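Local coordinates for FAD dependent oxidoreductase domain-containing protein (Deinococcus radiodurans R1, PDB 3C4N) that is of unknown function but binds ADP and probably works as an FAD-dependent oxidoreductase of the ETF-QO/FixC family, at residues 83-88 against 277-282; 122-127 against 140-145; 149-154 against 269-274. One frame throughout, in Å; residues are numbered along the deposited sequence.

Contact 1: residues 83-88 against 277-282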
# COMPACT_ATOMS: atom_id res chain seq x y z
N PRO A 83 8.18 -12.70 18.76
CA PRO A 83 9.41 -13.45 18.51
C PRO A 83 9.36 -14.41 17.33
O PRO A 83 10.40 -14.86 16.86
CB PRO A 83 9.67 -14.15 19.84
CG PRO A 83 8.32 -14.30 20.42
CD PRO A 83 7.68 -12.97 20.11
N GLY A 84 8.17 -14.72 16.84
CA GLY A 84 8.06 -15.64 15.71
C GLY A 84 8.64 -17.03 15.99
O GLY A 84 9.48 -17.53 15.24
N VAL A 85 8.18 -17.67 17.06
CA VAL A 85 8.65 -19.00 17.40
C VAL A 85 7.57 -20.06 17.19
O VAL A 85 6.54 -20.03 17.85
CB VAL A 85 9.07 -19.10 18.88
CG1 VAL A 85 9.54 -20.51 19.18
CG2 VAL A 85 10.16 -18.10 19.18
N TRP A 86 7.80 -20.98 16.27
CA TRP A 86 6.84 -22.04 16.05
C TRP A 86 7.37 -23.23 16.83
O TRP A 86 8.47 -23.73 16.55
CB TRP A 86 6.74 -22.43 14.58
CG TRP A 86 5.59 -23.36 14.31
CD1 TRP A 86 4.36 -23.02 13.82
CD2 TRP A 86 5.54 -24.78 14.54
NE1 TRP A 86 3.56 -24.13 13.72
CE2 TRP A 86 4.26 -25.22 14.16
CE3 TRP A 86 6.46 -25.71 15.03
CZ2 TRP A 86 3.87 -26.57 14.26
CZ3 TRP A 86 6.07 -27.06 15.13
CH2 TRP A 86 4.79 -27.47 14.75
N THR A 87 6.60 -23.69 17.81
CA THR A 87 7.03 -24.83 18.61
C THR A 87 5.89 -25.74 18.97
O THR A 87 4.82 -25.28 19.35
CB THR A 87 7.72 -24.38 19.91
OG1 THR A 87 8.05 -25.54 20.68
CG2 THR A 87 6.79 -23.49 20.74
N ALA A 88 6.12 -27.04 18.88
CA ALA A 88 5.10 -28.03 19.21
C ALA A 88 4.68 -27.91 20.67
O ALA A 88 3.69 -28.52 21.09
CB ALA A 88 5.62 -29.44 18.93
N THR A 277 11.15 -16.66 27.78
CA THR A 277 11.81 -17.18 26.58
C THR A 277 13.02 -16.35 26.13
O THR A 277 13.01 -15.13 26.21
CB THR A 277 10.81 -17.27 25.39
OG1 THR A 277 9.68 -18.07 25.76
CG2 THR A 277 11.46 -17.89 24.18
N LEU A 278 14.06 -17.03 25.67
CA LEU A 278 15.24 -16.34 25.16
C LEU A 278 15.30 -16.67 23.67
O LEU A 278 15.69 -17.77 23.27
CB LEU A 278 16.50 -16.80 25.90
CG LEU A 278 16.55 -16.34 27.38
CD1 LEU A 278 17.81 -16.86 28.08
CD2 LEU A 278 16.51 -14.81 27.43
N ARG A 279 14.89 -15.69 22.86
CA ARG A 279 14.84 -15.82 21.41
C ARG A 279 16.09 -15.26 20.77
O ARG A 279 16.25 -14.04 20.66
CB ARG A 279 13.60 -15.10 20.86
CG ARG A 279 13.65 -14.69 19.37
CD ARG A 279 13.58 -15.87 18.40
NE ARG A 279 12.94 -15.52 17.13
CZ ARG A 279 13.57 -15.25 15.98
NH1 ARG A 279 14.90 -15.28 15.92
NH2 ARG A 279 12.88 -14.94 14.90
N PRO A 280 17.00 -16.14 20.33
CA PRO A 280 18.23 -15.68 19.68
C PRO A 280 17.89 -14.87 18.42
O PRO A 280 17.11 -15.30 17.58
CB PRO A 280 18.97 -16.98 19.36
CG PRO A 280 17.85 -17.98 19.23
CD PRO A 280 16.94 -17.61 20.36
N GLN A 281 18.49 -13.69 18.30
CA GLN A 281 18.20 -12.83 17.15
C GLN A 281 19.20 -11.69 17.04
O GLN A 281 19.60 -11.10 18.05
CB GLN A 281 16.79 -12.27 17.28
CG GLN A 281 16.33 -11.50 16.07
CD GLN A 281 14.99 -10.81 16.29
OE1 GLN A 281 13.94 -11.47 16.47
NE2 GLN A 281 15.02 -9.48 16.30
N ASN A 282 19.62 -11.37 15.82
CA ASN A 282 20.57 -10.28 15.61
C ASN A 282 21.84 -10.44 16.46
O ASN A 282 22.34 -9.47 17.01
CB ASN A 282 19.92 -8.94 15.93
CG ASN A 282 19.62 -8.13 14.69
OD1 ASN A 282 18.98 -8.62 13.75
ND2 ASN A 282 20.09 -6.89 14.67

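Contact 2: residues 122-127 against 140-145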
# COMPACT_ATOMS: atom_id res chain seq x y z
N PRO A 122 15.97 -25.72 17.28
CA PRO A 122 15.36 -26.48 18.38
C PRO A 122 15.06 -25.57 19.57
O PRO A 122 15.75 -24.57 19.79
CB PRO A 122 16.43 -27.52 18.71
CG PRO A 122 17.69 -26.80 18.39
CD PRO A 122 17.35 -26.15 17.06
N LEU A 123 14.03 -25.93 20.33
CA LEU A 123 13.61 -25.17 21.50
C LEU A 123 13.72 -26.03 22.75
O LEU A 123 13.24 -27.16 22.77
CB LEU A 123 12.17 -24.68 21.30
CG LEU A 123 11.56 -23.77 22.37
CD1 LEU A 123 10.42 -22.96 21.78
CD2 LEU A 123 11.07 -24.62 23.53
N LEU A 124 14.35 -25.50 23.80
CA LEU A 124 14.50 -26.25 25.04
C LEU A 124 13.74 -25.62 26.19
O LEU A 124 13.89 -24.44 26.46
CB LEU A 124 15.98 -26.36 25.44
CG LEU A 124 17.02 -26.82 24.43
CD1 LEU A 124 18.34 -27.00 25.15
CD2 LEU A 124 16.62 -28.11 23.79
N HIS A 125 12.91 -26.42 26.87
CA HIS A 125 12.13 -25.96 28.03
C HIS A 125 12.86 -26.44 29.30
O HIS A 125 12.50 -27.47 29.88
CB HIS A 125 10.72 -26.55 28.00
CG HIS A 125 9.84 -26.11 29.14
ND1 HIS A 125 10.34 -25.55 30.29
CD2 HIS A 125 8.50 -26.19 29.31
CE1 HIS A 125 9.34 -25.30 31.13
NE2 HIS A 125 8.22 -25.68 30.55
N LEU A 126 13.89 -25.70 29.70
CA LEU A 126 14.69 -26.03 30.88
C LEU A 126 13.85 -26.28 32.14
O LEU A 126 12.93 -25.53 32.45
CB LEU A 126 15.69 -24.90 31.17
CG LEU A 126 16.58 -24.53 29.98
CD1 LEU A 126 17.22 -23.17 30.22
CD2 LEU A 126 17.63 -25.61 29.76
N LEU A 127 14.20 -27.35 32.86
CA LEU A 127 13.48 -27.73 34.07
C LEU A 127 14.42 -28.04 35.23
O LEU A 127 15.58 -28.38 35.01
CB LEU A 127 12.62 -28.96 33.77
CG LEU A 127 11.56 -28.76 32.70
CD1 LEU A 127 11.16 -30.11 32.12
CD2 LEU A 127 10.37 -28.02 33.30
N ASP A 140 23.81 -32.31 27.53
CA ASP A 140 23.88 -32.94 26.21
C ASP A 140 23.15 -32.11 25.17
O ASP A 140 23.57 -32.04 24.01
CB ASP A 140 23.28 -34.34 26.28
CG ASP A 140 24.10 -35.28 27.16
OD1 ASP A 140 23.53 -36.25 27.70
OD2 ASP A 140 25.32 -35.05 27.31
N ALA A 141 22.04 -31.49 25.58
CA ALA A 141 21.23 -30.65 24.69
C ALA A 141 22.03 -29.47 24.16
O ALA A 141 21.92 -29.10 22.98
CB ALA A 141 20.00 -30.16 25.44
N LEU A 142 22.83 -28.87 25.03
CA LEU A 142 23.66 -27.73 24.66
C LEU A 142 25.07 -28.19 24.30
O LEU A 142 26.04 -27.43 24.42
CB LEU A 142 23.70 -26.73 25.82
CG LEU A 142 22.63 -25.63 25.84
CD1 LEU A 142 21.41 -26.07 25.05
CD2 LEU A 142 22.26 -25.30 27.28
N ALA A 143 25.18 -29.43 23.85
CA ALA A 143 26.46 -30.00 23.46
C ALA A 143 27.18 -29.08 22.49
O ALA A 143 28.23 -28.53 22.82
CB ALA A 143 26.26 -31.36 22.81
N ASP A 144 26.62 -28.89 21.31
CA ASP A 144 27.28 -28.03 20.33
C ASP A 144 26.81 -26.58 20.39
O ASP A 144 26.96 -25.83 19.42
CB ASP A 144 27.08 -28.57 18.92
CG ASP A 144 28.25 -28.25 18.01
OD1 ASP A 144 28.05 -28.14 16.78
OD2 ASP A 144 29.39 -28.12 18.53
N PHE A 145 26.24 -26.19 21.52
CA PHE A 145 25.76 -24.83 21.67
C PHE A 145 26.25 -24.22 22.99
O PHE A 145 25.48 -24.02 23.93
CB PHE A 145 24.23 -24.84 21.62
CG PHE A 145 23.67 -25.52 20.39
CD1 PHE A 145 23.98 -25.05 19.12
CD2 PHE A 145 22.81 -26.60 20.51
CE1 PHE A 145 23.44 -25.65 17.98
CE2 PHE A 145 22.27 -27.21 19.38
CZ PHE A 145 22.58 -26.73 18.11

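Contact 3: residues 149-154 against 269-274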
# COMPACT_ATOMS: atom_id res chain seq x y z
N LEU A 149 24.92 -22.13 26.86
CA LEU A 149 25.21 -22.74 28.15
C LEU A 149 25.62 -21.70 29.19
O LEU A 149 25.16 -21.73 30.33
CB LEU A 149 26.32 -23.78 27.99
CG LEU A 149 26.29 -25.00 28.93
CD1 LEU A 149 27.49 -25.88 28.62
CD2 LEU A 149 26.32 -24.56 30.39
N ALA A 150 26.48 -20.77 28.78
CA ALA A 150 26.98 -19.73 29.67
C ALA A 150 25.89 -18.82 30.22
O ALA A 150 26.12 -18.02 31.12
CB ALA A 150 28.03 -18.89 28.93
N LEU A 151 24.69 -18.95 29.67
CA LEU A 151 23.58 -18.12 30.12
C LEU A 151 22.96 -18.67 31.39
O LEU A 151 22.40 -17.92 32.20
CB LEU A 151 22.50 -18.03 29.04
CG LEU A 151 22.93 -17.53 27.67
CD1 LEU A 151 21.75 -17.64 26.72
CD2 LEU A 151 23.42 -16.08 27.76
N LEU A 152 23.05 -19.98 31.57
CA LEU A 152 22.44 -20.63 32.71
C LEU A 152 23.37 -21.39 33.62
O LEU A 152 24.58 -21.44 33.42
CB LEU A 152 21.33 -21.58 32.25
CG LEU A 152 21.22 -21.86 30.75
CD1 LEU A 152 20.60 -23.23 30.50
CD2 LEU A 152 20.39 -20.78 30.11
N ASP A 153 22.77 -22.00 34.63
CA ASP A 153 23.50 -22.80 35.59
C ASP A 153 22.99 -24.24 35.43
O ASP A 153 21.89 -24.57 35.85
CB ASP A 153 23.23 -22.30 37.01
CG ASP A 153 23.95 -23.11 38.05
OD1 ASP A 153 23.66 -24.33 38.17
OD2 ASP A 153 24.81 -22.54 38.76
N PRO A 154 23.79 -25.10 34.78
CA PRO A 154 23.45 -26.50 34.54
C PRO A 154 22.88 -27.25 35.75
O PRO A 154 22.05 -28.13 35.59
CB PRO A 154 24.78 -27.09 34.08
CG PRO A 154 25.40 -25.94 33.34
CD PRO A 154 25.12 -24.77 34.24
N PRO A 269 19.74 -22.71 19.73
CA PRO A 269 18.35 -23.00 20.10
C PRO A 269 17.62 -21.96 20.94
O PRO A 269 18.23 -21.15 21.63
CB PRO A 269 18.46 -24.36 20.79
CG PRO A 269 19.86 -24.37 21.34
CD PRO A 269 20.67 -23.73 20.25
N VAL A 270 16.29 -21.98 20.85
CA VAL A 270 15.44 -21.08 21.62
C VAL A 270 15.40 -21.72 23.01
O VAL A 270 15.34 -22.95 23.12
CB VAL A 270 14.00 -21.01 21.05
CG1 VAL A 270 13.12 -20.15 21.93
CG2 VAL A 270 14.02 -20.46 19.63
N LEU A 271 15.46 -20.91 24.05
CA LEU A 271 15.43 -21.42 25.42
C LEU A 271 14.27 -20.82 26.18
O LEU A 271 13.90 -19.67 25.95
CB LEU A 271 16.74 -21.07 26.13
CG LEU A 271 18.03 -21.59 25.48
CD1 LEU A 271 19.21 -20.73 25.94
CD2 LEU A 271 18.23 -23.05 25.83
N ARG A 272 13.72 -21.61 27.10
CA ARG A 272 12.59 -21.20 27.93
C ARG A 272 12.81 -21.65 29.36
O ARG A 272 13.37 -22.71 29.60
CB ARG A 272 11.31 -21.83 27.41
CG ARG A 272 10.84 -21.26 26.10
CD ARG A 272 9.43 -21.73 25.76
NE ARG A 272 8.86 -20.90 24.70
CZ ARG A 272 7.68 -21.12 24.14
NH1 ARG A 272 6.93 -22.14 24.53
NH2 ARG A 272 7.24 -20.30 23.19
N ALA A 273 12.36 -20.84 30.31
CA ALA A 273 12.50 -21.18 31.73
C ALA A 273 11.39 -20.49 32.51
O ALA A 273 11.11 -19.32 32.27
CB ALA A 273 13.88 -20.73 32.26
N SER A 274 10.76 -21.20 33.43
CA SER A 274 9.67 -20.63 34.23
C SER A 274 8.74 -19.70 33.43
O SER A 274 8.23 -18.72 33.96
CB SER A 274 10.24 -19.85 35.42
OG SER A 274 10.89 -20.71 36.34

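Contact 1: residues 83-88 against 277-282
Arg279 reaches out of strand 276-281 to the backbone of Pro83 and grips its carbonyl. The main bond runs from Arg279 NE to Pro83 O, 2.6 Å long and fairly straight, with an N-H...O angle of 159°. It lies in the carbonyl plane and within the plane of the guanidinium, so the oxygen sits at the edge of the flat group. A second, weak bond from Arg279 NH2 to Pro83 O, 3.2 Å, makes the carbonyl a shared acceptor. Apolar contact accompanies the polar one: Pro83 CB lies 4.0 Å from Arg279 CG, and Val85 CG2 stands 4.2 Å from Arg279 CD, Val85 and Arg279 lying alongside with their ends running opposite ways. An arginine suits this place because its long methylene chain can pack on proline and valine while its end donates several bonds.

The chain bends at chi2 (70°), and Arg279 NH1 comes back to bond Pro280 O, 2.8 Å away, in its own strand. The firm bonds of NE and NH1, both near the guanidinium plane, limit its rotation, and a weak one from NH2 to Tyr169 O adds to them. Gln281 OE1 lies 3.8 Å above the guanidinium centre, a placing likely to be favourable for the positive charge. Gly84, with a positive phi that glycine adopts easily, lets the chain turn from Pro83 into strand 85-86, and its backbone bonds Tyr169.

Pro83 follows helix 78-81, whose Ala78 and Thr79 bind ADP. The buried arginine therefore pins the chain leaving the nucleotide site to the mixed sheet that holds strand 276-281, consistent with the two-part build of FAD-dependent oxidoreductases, a Rossmann-type nucleotide-binding part joined to a second beta-sheet part.

Contact 2: residues 122-127 against 140-145
Leu124 on strand 118-127 meets Ala141 and Leu142 at the end of helix 138-141 in a small, wholly apolar contact, set on one side of the mixed sheet and away from the ADP site. One methyl does the touching: Leu124 CD1 lies 3.6 Å from Ala141 CB. The same methyl comes to 3.2 Å from Leu142 CD1, too close for two methyls; together with a chi2 of Leu142 far from staggered (23°), this makes the exact placing of that leucine's tip doubtful.

Leu124 gets there with CG anti to its carbonyl carbon (chi1 -50°), its chain standing off the strand toward the helix. Around residues 123-125 the strand lies between 159-163, an antiparallel neighbour, and 270-273, a parallel one. A short helix and the turn after it thus pack on one face of the mixed sheet in the FAD-dependent oxidoreductase region, covering Leu124 where its side chain rises beside Val162 and Leu271. Alanine suits the end of this short helix, since its small side chain lets the backbone approach: Ala141 CA is 8.0 Å from Leu124 CA. Just beyond, Leu142 leaves helical geometry and opens a type I turn, closed by Phe145 N bonding Leu142 O at 3.2 Å. The turn brings Phe145 round to Pro269, the same proline that Pro122 touches from the strand.

Contact 3: residues 149-154 against 269-274
Leu271 points from strand 270-273 toward Leu151 and Leu152 in the loop that follows helix 146-149. Its CB carries the chain off the sheet; chi1 (-58°) puts CG out from the strand on the side of the backbone N, and chi2 (158°) parts the methyls toward different partners. CD1 takes the loop side: it comes to 4.1 Å from Leu151 CD1 and to 4.3 Å from Leu152 CD2, so one methyl is set against the tips of two leucines. CD2 turns instead along the sheet, where it lies 4.0 Å from Leu124 CB on the neighbouring strand.

The loop can offer consecutive leucines because residues 149-152 form a type I turn, with Leu152 N bonding Leu149 O at 3.0 Å. Backbone bonds between Leu151 and Ala330 and between Asp153 and Ala327 tie the loop to a further part of the chain, while Leu152 also packs on Leu126. Branched, flexible leucines suit such an interface, since each can spread methyls to more than one neighbour. Between the loop and the strand the attraction is dispersive and hydrophobic, so it depends on fit and burial and not on directed bonds.

From the N terminus, the chain first enters contact 1 at 83-88, just after the helix beside ADP, and leaves it open for nearly two hundred residues. Contact 2 closes a short loop within it, from 122-127 to 140-145. Contact 3 opens directly afterwards at 149-154 and closes at 269-274, a few residues before 277-282 completes contact 1. Contacts 2 and 3 are thus in series, both nested inside contact 1, and none cross. Strands 118-127, 270-273 and 276-281 lie in order in one mixed sheet: Leu124 N bonds Val270 O, and Leu278 N bonds Leu271 O. The contacts fasten a helix end, a loop and the chain leaving the nucleotide site to this sheet.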